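Local coordinates for protein alkaline phosphatase (Thermus thermophilus, PDB 7KWD) that probably hydrolyses phosphate monoesters as a homodimeric alkaline phosphatase with two zinc ions and one magnesium ion in each active site, at residues E131-T143 against L247-H261. Residues are numbered along the deposited sequence; the frame is centred on the assembly and turned at random.
Sequences EAGKAVGLVTTTT and LKEMVQAALPRLAAH
Gly133, the positive-phi C-prime residue of the Schellman motif that ends helix 125-131, sets its carbonyl O at the edge of the His261 ring, near its plane and 3.5 Å from His261 NE2. Ala135 sets its CB over one face of the same imidazole, a CH-pi contact 3.8 Å from the ring centroid and displaced toward the rim beside CG. His261 carries its CG anti to the backbone N (chi1 -163°), which turns the ring back toward Ala135. With the imidazole of His261 cut back to an alanine, the methyl of Ala135 would probably lose its aromatic cover, and a gap would be likely to open beside Gly133 O. Next, Leu258 spreads its two methyls along the strand: CD2 rests against the carbonyl of Val136, while Leu258 CD1 sits 3.8 Å from Gly137 CA, so close that a beta-carbon on Gly137 would collide with it. Val139 points toward the helix and uses both branches. Val139 CG1 meets Met250 CB at 3.6 Å and also touches Leu247 CD1 and Val251 CG2; Val139 CG2 packs on Ala254 CB at 3.7 Å. The Met250 chain, bent at chi3 (-82°), brings its CE to 3.3 Å from Thr140 O. Thr140 itself points away from the helix; its OG1 hydrogen-bonds to the magnesium ligand Glu270 and accepts from Thr142 N at 2.9 Å, forming an ST turn. At the corner, Thr141 CG2 lies 3.9 Å from Leu247 CD1, the two side chains crossing at about a right angle. Strand and helix run nearly antiparallel, 168° between their directions, and the strand pairs in parallel with strand 265-271. This is the helix-on-sheet layering of the alkaline phosphatase alpha/beta core, the strand's C-terminal end reaching the second shell of the magnesium site.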
ATOM      1  N   GLU A 131      11.552  32.086  13.673  1.00 28.52           N
ATOM      2  CA  GLU A 131      12.640  33.065  13.647  1.00 29.35           C
ATOM      3  C   GLU A 131      12.476  34.066  12.519  1.00 32.66           C
ATOM      4  O   GLU A 131      12.989  35.186  12.614  1.00 29.77           O
ATOM      5  CB  GLU A 131      14.004  32.371  13.519  1.00 28.11           C
ATOM      6  CG  GLU A 131      14.376  31.581  14.785  1.00 27.70           C
ATOM      7  CD  GLU A 131      15.596  30.686  14.602  1.00 45.32           C
ATOM      8  OE1 GLU A 131      16.355  30.891  13.618  1.00 44.05           O
ATOM      9  OE2 GLU A 131      15.780  29.783  15.461  1.00 37.20           O
ATOM     10  N   ALA A 132      11.795  33.676  11.449  1.00 29.55           N
ATOM     11  CA  ALA A 132      11.546  34.552  10.320  1.00 24.66           C
ATOM     12  C   ALA A 132      10.225  35.303  10.433  1.00 23.40           C
ATOM     13  O   ALA A 132       9.768  35.894   9.453  1.00 32.74           O
ATOM     14  CB  ALA A 132      11.557  33.747   9.030  1.00 30.92           C
ATOM     15  N   GLY A 133       9.582  35.245  11.590  1.00 27.03           N
ATOM     16  CA  GLY A 133       8.410  36.041  11.845  1.00 28.52           C
ATOM     17  C   GLY A 133       7.089  35.380  11.555  1.00 27.52           C
ATOM     18  O   GLY A 133       6.057  36.059  11.590  1.00 26.78           O
ATOM     19  N   LYS A 134       7.068  34.090  11.242  1.00 26.85           N
ATOM     20  CA  LYS A 134       5.786  33.421  11.068  1.00 23.78           C
ATOM     21  C   LYS A 134       5.237  33.013  12.432  1.00 27.30           C
ATOM     22  O   LYS A 134       5.981  32.554  13.293  1.00 25.38           O
ATOM     23  CB  LYS A 134       5.928  32.177  10.176  1.00 28.37           C
ATOM     24  CG  LYS A 134       6.705  32.372   8.818  1.00 25.25           C
ATOM     25  CD  LYS A 134       5.879  33.069   7.779  1.00 28.70           C
ATOM     26  CE  LYS A 134       6.736  33.443   6.528  1.00 25.18           C
ATOM     27  NZ  LYS A 134       5.910  34.074   5.506  1.00 31.80           N
ATOM     28  N   ALA A 135       3.926  33.178  12.622  1.00 23.25           N
ATOM     29  CA  ALA A 135       3.216  32.501  13.692  1.00 28.86           C
ATOM     30  C   ALA A 135       3.215  30.992  13.445  1.00 28.26           C
ATOM     31  O   ALA A 135       3.263  30.524  12.303  1.00 27.88           O
ATOM     32  CB  ALA A 135       1.781  33.019  13.784  1.00 29.42           C
ATOM     33  N   VAL A 136       3.187  30.227  14.535  1.00 23.72           N
ATOM     34  CA  VAL A 136       3.268  28.773  14.486  1.00 22.50           C
ATOM     35  C   VAL A 136       2.079  28.193  15.239  1.00 23.57           C
ATOM     36  O   VAL A 136       1.757  28.649  16.347  1.00 21.61           O
ATOM     37  CB  VAL A 136       4.588  28.259  15.099  1.00 24.72           C
ATOM     38  CG1 VAL A 136       4.634  26.726  15.134  1.00 22.26           C
ATOM     39  CG2 VAL A 136       5.767  28.800  14.352  1.00 25.78           C
ATOM     40  N   GLY A 137       1.454  27.182  14.641  1.00 23.56           N
ATOM     41  CA  GLY A 137       0.396  26.428  15.304  1.00 22.12           C
ATOM     42  C   GLY A 137       0.645  24.939  15.183  1.00 22.65           C
ATOM     43  O   GLY A 137       1.105  24.460  14.156  1.00 23.86           O
ATOM     44  N   LEU A 138       0.361  24.209  16.267  1.00 21.59           N
ATOM     45  CA  LEU A 138       0.387  22.750  16.285  1.00 18.41           C
ATOM     46  C   LEU A 138      -0.975  22.237  16.757  1.00 22.32           C
ATOM     47  O   LEU A 138      -1.430  22.560  17.860  1.00 24.06           O
ATOM     48  CB  LEU A 138       1.502  22.233  17.197  1.00 22.36           C
ATOM     49  CG  LEU A 138       2.927  22.700  16.863  1.00 26.94           C
ATOM     50  CD1 LEU A 138       3.935  22.328  17.950  1.00 23.59           C
ATOM     51  CD2 LEU A 138       3.362  22.102  15.534  1.00 25.86           C
ATOM     52  N   VAL A 139      -1.622  21.436  15.934  1.00 20.40           N
ATOM     53  CA  VAL A 139      -2.952  20.930  16.240  1.00 21.07           C
ATOM     54  C   VAL A 139      -2.941  19.443  15.999  1.00 24.94           C
ATOM     55  O   VAL A 139      -2.598  18.997  14.891  1.00 22.44           O
ATOM     56  CB  VAL A 139      -4.036  21.604  15.369  1.00 19.01           C
ATOM     57  CG1 VAL A 139      -5.409  21.017  15.726  1.00 26.94           C
ATOM     58  CG2 VAL A 139      -4.041  23.095  15.597  1.00 18.07           C
ATOM     59  N   THR A 140      -3.333  18.667  17.010  1.00 21.65           N
ATOM     60  CA  THR A 140      -3.281  17.223  16.814  1.00 22.04           C
ATOM     61  C   THR A 140      -4.275  16.491  17.695  1.00 23.54           C
ATOM     62  O   THR A 140      -4.766  17.035  18.675  1.00 26.80           O
ATOM     63  CB  THR A 140      -1.873  16.694  17.112  1.00 25.80           C
ATOM     64  OG1 THR A 140      -1.854  15.270  17.031  1.00 26.33           O
ATOM     65  CG2 THR A 140      -1.444  17.116  18.511  1.00 26.20           C
ATOM     66  N   THR A 141      -4.571  15.248  17.316  1.00 22.22           N
ATOM     67  CA  THR A 141      -5.375  14.357  18.139  1.00 22.92           C
ATOM     68  C   THR A 141      -4.524  13.500  19.069  1.00 24.02           C
ATOM     69  O   THR A 141      -5.087  12.795  19.918  1.00 26.02           O
ATOM     70  CB  THR A 141      -6.242  13.434  17.268  1.00 27.14           C
ATOM     71  OG1 THR A 141      -5.405  12.716  16.348  1.00 24.62           O
ATOM     72  CG2 THR A 141      -7.294  14.223  16.505  1.00 30.06           C
ATOM     73  N   THR A 142      -3.195  13.522  18.926  1.00 23.41           N
ATOM     74  CA  THR A 142      -2.348  12.924  19.939  1.00 24.21           C
ATOM     75  C   THR A 142      -2.159  13.910  21.091  1.00 24.00           C
ATOM     76  O   THR A 142      -2.630  15.059  21.043  1.00 24.63           O
ATOM     77  CB  THR A 142      -0.984  12.528  19.360  1.00 22.23           C
ATOM     78  OG1 THR A 142      -0.272  13.716  18.985  1.00 23.97           O
ATOM     79  CG2 THR A 142      -1.130  11.611  18.131  1.00 24.70           C
ATOM     80  N   THR A 143      -1.422  13.475  22.124  1.00 27.54           N
ATOM     81  CA  THR A 143      -0.852  14.422  23.073  1.00 23.55           C
ATOM     82  C   THR A 143      -0.150  15.517  22.286  1.00 24.11           C
ATOM     83  O   THR A 143       0.492  15.260  21.263  1.00 27.48           O
ATOM     84  CB  THR A 143       0.133  13.748  24.030  1.00 21.22           C
ATOM     85  OG1 THR A 143       1.104  13.044  23.271  1.00 27.59           O
ATOM     86  CG2 THR A 143      -0.598  12.770  24.961  1.00 25.96           C
ATOM     87  N   LEU A 247     -11.057  16.842  15.550  1.00 26.63           N
ATOM     88  CA  LEU A 247      -9.936  17.541  14.922  1.00 21.84           C
ATOM     89  C   LEU A 247     -10.423  18.820  14.237  1.00 28.69           C
ATOM     90  O   LEU A 247      -9.794  19.885  14.357  1.00 25.21           O
ATOM     91  CB  LEU A 247      -9.220  16.607  13.961  1.00 24.35           C
ATOM     92  CG  LEU A 247      -7.896  17.160  13.397  1.00 23.61           C
ATOM     93  CD1 LEU A 247      -6.942  17.554  14.496  1.00 23.19           C
ATOM     94  CD2 LEU A 247      -7.277  16.091  12.487  1.00 26.04           C
ATOM     95  N   LYS A 248     -11.570  18.746  13.551  1.00 25.22           N
ATOM     96  CA  LYS A 248     -12.109  19.928  12.882  1.00 20.98           C
ATOM     97  C   LYS A 248     -12.304  21.080  13.854  1.00 23.02           C
ATOM     98  O   LYS A 248     -11.928  22.232  13.559  1.00 21.78           O
ATOM     99  CB  LYS A 248     -13.449  19.587  12.210  1.00 24.74           C
ATOM    100  CG  LYS A 248     -14.110  20.788  11.495  1.00 31.25           C
ATOM    101  CD  LYS A 248     -15.462  20.347  10.909  1.00 37.20           C
ATOM    102  CE  LYS A 248     -16.101  21.406  10.007  1.00 39.67           C
ATOM    103  NZ  LYS A 248     -17.455  20.934   9.572  1.00 47.04           N
ATOM    104  N   GLU A 249     -12.918  20.804  15.009  1.00 22.95           N
ATOM    105  CA  GLU A 249     -13.176  21.871  15.979  1.00 31.37           C
ATOM    106  C   GLU A 249     -11.884  22.541  16.415  1.00 27.03           C
ATOM    107  O   GLU A 249     -11.849  23.750  16.663  1.00 29.21           O
ATOM    108  CB  GLU A 249     -13.918  21.315  17.205  1.00 27.26           C
ATOM    109  CG  GLU A 249     -15.429  21.128  16.965  1.00 34.35           C
ATOM    110  CD  GLU A 249     -16.164  20.338  18.055  1.00 33.59           C
ATOM    111  OE1 GLU A 249     -15.591  19.414  18.686  1.00 30.98           O
ATOM    112  OE2 GLU A 249     -17.348  20.648  18.264  1.00 46.22           O
ATOM    113  N   MET A 250     -10.819  21.760  16.555  1.00 27.90           N
ATOM    114  CA  MET A 250      -9.534  22.336  16.945  1.00 21.88           C
ATOM    115  C   MET A 250      -8.959  23.189  15.819  1.00 21.52           C
ATOM    116  O   MET A 250      -8.509  24.312  16.061  1.00 21.04           O
ATOM    117  CB  MET A 250      -8.572  21.212  17.347  1.00 18.93           C
ATOM    118  CG  MET A 250      -8.903  20.607  18.718  1.00 26.68           C
ATOM    119  SD  MET A 250      -7.673  19.483  19.379  1.00 27.00           S
ATOM    120  CE  MET A 250      -7.942  17.989  18.670  1.00 24.82           C
ATOM    121  N   VAL A 251      -9.008  22.702  14.571  1.00 21.36           N
ATOM    122  CA  VAL A 251      -8.545  23.537  13.456  1.00 25.39           C
ATOM    123  C   VAL A 251      -9.372  24.826  13.340  1.00 26.27           C
ATOM    124  O   VAL A 251      -8.822  25.910  13.090  1.00 23.99           O
ATOM    125  CB  VAL A 251      -8.560  22.726  12.148  1.00 22.94           C
ATOM    126  CG1 VAL A 251      -8.221  23.615  10.992  1.00 27.81           C
ATOM    127  CG2 VAL A 251      -7.539  21.562  12.219  1.00 26.98           C
ATOM    128  N   GLN A 252     -10.703  24.735  13.497  1.00 28.89           N
ATOM    129  CA  GLN A 252     -11.534  25.942  13.379  1.00 26.55           C
ATOM    130  C   GLN A 252     -11.076  27.027  14.347  1.00 29.50           C
ATOM    131  O   GLN A 252     -11.153  28.220  14.021  1.00 32.73           O
ATOM    132  CB  GLN A 252     -13.006  25.618  13.637  1.00 27.43           C
ATOM    133  CG  GLN A 252     -13.618  24.733  12.590  1.00 30.54           C
ATOM    134  CD  GLN A 252     -15.070  24.364  12.882  1.00 39.78           C
ATOM    135  OE1 GLN A 252     -15.378  23.656  13.864  1.00 29.09           O
ATOM    136  NE2 GLN A 252     -15.972  24.782  11.986  1.00 33.65           N
ATOM    137  N   ALA A 253     -10.568  26.635  15.520  1.00 25.39           N
ATOM    138  CA  ALA A 253     -10.071  27.621  16.472  1.00 26.64           C
ATOM    139  C   ALA A 253      -8.694  28.134  16.085  1.00 28.76           C
ATOM    140  O   ALA A 253      -8.381  29.309  16.304  1.00 26.74           O
ATOM    141  CB  ALA A 253     -10.028  27.020  17.885  1.00 23.48           C
ATOM    142  N   ALA A 254      -7.846  27.276  15.521  1.00 25.19           N
ATOM    143  CA  ALA A 254      -6.469  27.685  15.278  1.00 25.15           C
ATOM    144  C   ALA A 254      -6.344  28.535  14.023  1.00 27.66           C
ATOM    145  O   ALA A 254      -5.587  29.510  13.998  1.00 26.84           O
ATOM    146  CB  ALA A 254      -5.571  26.456  15.155  1.00 22.89           C
ATOM    147  N   LEU A 255      -7.049  28.163  12.976  1.00 24.48           N
ATOM    148  CA  LEU A 255      -6.793  28.751  11.668  1.00 24.52           C
ATOM    149  C   LEU A 255      -7.023  30.248  11.666  1.00 27.96           C
ATOM    150  O   LEU A 255      -6.120  30.991  11.254  1.00 24.69           O
ATOM    151  CB  LEU A 255      -7.667  28.031  10.644  1.00 30.01           C
ATOM    152  CG  LEU A 255      -7.324  28.071   9.169  1.00 37.05           C
ATOM    153  CD1 LEU A 255      -5.895  27.713   8.873  1.00 29.22           C
ATOM    154  CD2 LEU A 255      -8.303  27.077   8.491  1.00 41.14           C
ATOM    155  N   PRO A 256      -8.163  30.762  12.117  1.00 28.91           N
ATOM    156  CA  PRO A 256      -8.334  32.221  12.129  1.00 26.56           C
ATOM    157  C   PRO A 256      -7.313  32.957  12.975  1.00 30.39           C
ATOM    158  O   PRO A 256      -6.958  34.085  12.619  1.00 27.61           O
ATOM    159  CB  PRO A 256      -9.759  32.416  12.669  1.00 31.09           C
ATOM    160  CG  PRO A 256     -10.171  31.089  13.268  1.00 32.75           C
ATOM    161  CD  PRO A 256      -9.329  30.018  12.634  1.00 28.60           C
ATOM    162  N   ARG A 257      -6.815  32.366  14.073  1.00 28.82           N
ATOM    163  CA  ARG A 257      -5.805  33.049  14.878  1.00 27.17           C
ATOM    164  C   ARG A 257      -4.488  33.148  14.129  1.00 29.54           C
ATOM    165  O   ARG A 257      -3.852  34.202  14.099  1.00 25.20           O
ATOM    166  CB  ARG A 257      -5.585  32.309  16.192  1.00 26.58           C
ATOM    167  CG  ARG A 257      -6.807  32.330  17.088  1.00 27.15           C
ATOM    168  CD  ARG A 257      -6.634  31.427  18.316  1.00 37.14           C
ATOM    169  NE  ARG A 257      -7.528  31.818  19.408  1.00 27.17           N
ATOM    170  CZ  ARG A 257      -8.804  31.455  19.504  1.00 32.07           C
ATOM    171  NH1 ARG A 257      -9.379  30.695  18.586  1.00 30.18           N
ATOM    172  NH2 ARG A 257      -9.523  31.873  20.531  1.00 31.36           N
ATOM    173  N   LEU A 258      -4.060  32.057  13.515  1.00 25.09           N
ATOM    174  CA  LEU A 258      -2.808  32.097  12.770  1.00 23.06           C
ATOM    175  C   LEU A 258      -2.936  33.023  11.575  1.00 27.72           C
ATOM    176  O   LEU A 258      -2.016  33.789  11.276  1.00 22.89           O
ATOM    177  CB  LEU A 258      -2.419  30.676  12.350  1.00 28.73           C
ATOM    178  CG  LEU A 258      -2.281  29.706  13.524  1.00 27.76           C
ATOM    179  CD1 LEU A 258      -2.151  28.260  13.085  1.00 28.05           C
ATOM    180  CD2 LEU A 258      -1.048  30.137  14.319  1.00 22.92           C
ATOM    181  N   ALA A 259      -4.103  33.008  10.916  1.00 29.03           N
ATOM    182  CA  ALA A 259      -4.278  33.810   9.711  1.00 29.79           C
ATOM    183  C   ALA A 259      -4.260  35.301   9.996  1.00 30.04           C
ATOM    184  O   ALA A 259      -3.989  36.083   9.082  1.00 29.26           O
ATOM    185  CB  ALA A 259      -5.596  33.442   9.015  1.00 30.78           C
ATOM    186  N   ALA A 260      -4.555  35.711  11.230  1.00 29.93           N
ATOM    187  CA  ALA A 260      -4.606  37.131  11.563  1.00 30.93           C
ATOM    188  C   ALA A 260      -3.230  37.760  11.671  1.00 32.82           C
ATOM    189  O   ALA A 260      -3.119  38.984  11.627  1.00 35.94           O
ATOM    190  CB  ALA A 260      -5.326  37.315  12.892  1.00 36.54           C
ATOM    191  N   HIS A 261      -2.192  36.944  11.832  1.00 34.13           N
ATOM    192  CA  HIS A 261      -0.831  37.419  12.071  1.00 36.38           C
ATOM    193  C   HIS A 261      -0.246  38.066  10.827  1.00 37.08           C
ATOM    194  O   HIS A 261      -0.343  37.540   9.712  1.00 29.25           O
ATOM    195  CB  HIS A 261       0.020  36.223  12.508  1.00 42.14           C
ATOM    196  CG  HIS A 261       1.314  36.571  13.177  1.00 41.56           C
ATOM    197  ND1 HIS A 261       1.399  36.880  14.519  1.00 45.22           N
ATOM    198  CD2 HIS A 261       2.593  36.559  12.709  1.00 39.15           C
ATOM    199  CE1 HIS A 261       2.669  37.091  14.841  1.00 41.53           C
ATOM    200  NE2 HIS A 261       3.414  36.901  13.761  1.00 38.66           N
TER